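Local coordinates for cytomegalovirus protein US2 (Human herpesvirus 5, PDB 1IM3), which diverts newly made MHC class I heavy chains to the cytosol for proteasomal destruction, hiding infected cells from cytotoxic T lymphocytes, at residues E53-P56 with G57-K61. Numbering follows the deposited sequence.
Sequences EFVP and GESLK
Val-55 and Ser-59 close a tight antiparallel hairpin. Val-55 N gives a nearly straight bond to Ser-59 O (2.8 Å), while the carbonyl O of Val-55 accepts two amides, Glu-58 N at 2.8 Å and Ser-59 N at 3.0 Å. Two consecutive residues thus face one, a classic beta bulge, and Gly-57 takes up the positive phi (74°) at the turn. Val-55 CG1, anti to the backbone N (chi1 -178°), lies against the Glu-58 side chain, 3.7 Å from its CD; the other methyl, CG2, faces Ser-59 OG. On the same sheet face a water joins that hydroxyl to Glu-53 O, which also accepts Lys-61 N (2.8 Å); Glu-53 N returns a bond to Lys-61 O, completing the hydrogen-bonded pair. Phe-54 and Leu-60, the intervening non-hydrogen-bonded pair, project from the opposite face, where their side chains cross at about a right angle, Phe-54 CB 4.0 Å from Leu-60 CD2. Phe-54 also meets the ring of Phe-30, and Met-27 packs on both Phe-54 and Leu-60. Strand 52-55 is one of the two edge strands, within this chain, of a four-stranded antiparallel sheet of this lumenal Ig-like domain; inward of it, strand 59-68 pairs with strand 16-25, Leu-60 bonding through its backbone to Ile-23.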
loop_
_atom_site.group_PDB
_atom_site.type_symbol
_atom_site.label_atom_id
_atom_site.label_comp_id
_atom_site.label_asym_id
_atom_site.label_seq_id
_atom_site.Cartn_x
_atom_site.Cartn_y
_atom_site.Cartn_z
ATOM N N GLU D 53 13.807 -6.611 -25.869
ATOM C CA GLU D 53 13.152 -7.590 -26.727
ATOM C C GLU D 53 12.946 -8.880 -25.987
ATOM O O GLU D 53 13.904 -9.487 -25.514
ATOM C CB GLU D 53 13.986 -7.841 -27.980
ATOM C CG GLU D 53 14.149 -6.597 -28.827
ATOM C CD GLU D 53 14.875 -6.860 -30.129
ATOM O OE1 GLU D 53 16.024 -7.363 -30.087
ATOM O OE2 GLU D 53 14.293 -6.563 -31.197
ATOM N N PHE D 54 11.689 -9.286 -25.885
ATOM C CA PHE D 54 11.325 -10.513 -25.199
ATOM C C PHE D 54 10.705 -11.475 -26.190
ATOM O O PHE D 54 9.840 -11.066 -26.969
ATOM C CB PHE D 54 10.306 -10.205 -24.097
ATOM C CG PHE D 54 9.852 -11.416 -23.328
ATOM C CD1 PHE D 54 10.755 -12.155 -22.569
ATOM C CD2 PHE D 54 8.510 -11.794 -23.326
ATOM C CE1 PHE D 54 10.335 -13.245 -21.817
ATOM C CE2 PHE D 54 8.080 -12.880 -22.580
ATOM C CZ PHE D 54 8.988 -13.608 -21.826
ATOM N N VAL D 55 11.161 -12.728 -26.167
ATOM C CA VAL D 55 10.604 -13.787 -27.008
ATOM C C VAL D 55 10.133 -14.825 -26.007
ATOM O O VAL D 55 10.949 -15.565 -25.447
ATOM C CB VAL D 55 11.662 -14.420 -27.933
ATOM C CG1 VAL D 55 11.016 -15.495 -28.818
ATOM C CG2 VAL D 55 12.277 -13.349 -28.809
ATOM N N PRO D 56 8.811 -14.877 -25.748
ATOM C CA PRO D 56 8.247 -15.836 -24.793
ATOM C C PRO D 56 8.840 -17.212 -24.999
ATOM O O PRO D 56 8.963 -17.666 -26.132
ATOM C CB PRO D 56 6.755 -15.809 -25.108
ATOM C CG PRO D 56 6.527 -14.431 -25.603
ATOM C CD PRO D 56 7.746 -14.131 -26.446
ATOM N N GLY D 57 9.211 -17.856 -23.901
ATOM C CA GLY D 57 9.785 -19.187 -23.961
ATOM C C GLY D 57 11.217 -19.296 -24.468
ATOM O O GLY D 57 11.800 -20.372 -24.411
ATOM N N GLU D 58 11.796 -18.195 -24.942
ATOM C CA GLU D 58 13.158 -18.230 -25.471
ATOM C C GLU D 58 14.184 -17.283 -24.875
ATOM O O GLU D 58 15.226 -17.716 -24.410
ATOM C CB GLU D 58 13.152 -17.973 -26.973
ATOM C CG GLU D 58 12.770 -19.153 -27.833
ATOM C CD GLU D 58 12.696 -18.771 -29.307
ATOM O OE1 GLU D 58 13.621 -18.079 -29.798
ATOM O OE2 GLU D 58 11.722 -19.164 -29.985
ATOM N N SER D 59 13.895 -15.986 -24.903
ATOM C CA SER D 59 14.862 -15.035 -24.423
ATOM C C SER D 59 14.393 -13.632 -24.077
ATOM O O SER D 59 13.311 -13.178 -24.456
ATOM C CB SER D 59 15.941 -14.881 -25.474
ATOM O OG SER D 59 15.376 -14.285 -26.634
ATOM N N LEU D 60 15.282 -12.936 -23.383
ATOM C CA LEU D 60 15.049 -11.552 -22.989
ATOM C C LEU D 60 16.363 -10.843 -23.303
ATOM O O LEU D 60 17.437 -11.216 -22.802
ATOM C CB LEU D 60 14.704 -11.472 -21.497
ATOM C CG LEU D 60 14.256 -10.166 -20.824
ATOM C CD1 LEU D 60 15.452 -9.476 -20.305
ATOM C CD2 LEU D 60 13.463 -9.261 -21.781
ATOM N N LYS D 61 16.289 -9.845 -24.166
ATOM C CA LYS D 61 17.479 -9.101 -24.534
ATOM C C LYS D 61 17.252 -7.602 -24.421
ATOM O O LYS D 61 16.141 -7.090 -24.649
ATOM C CB LYS D 61 17.883 -9.438 -25.967
ATOM C CG LYS D 61 18.296 -10.884 -26.163
ATOM C CD LYS D 61 18.504 -11.185 -27.632
ATOM C CE LYS D 61 19.093 -12.573 -27.843
ATOM N NZ LYS D 61 19.408 -12.799 -29.281
HETATM O O HOH W 1 15.116 -11.524 -27.307
#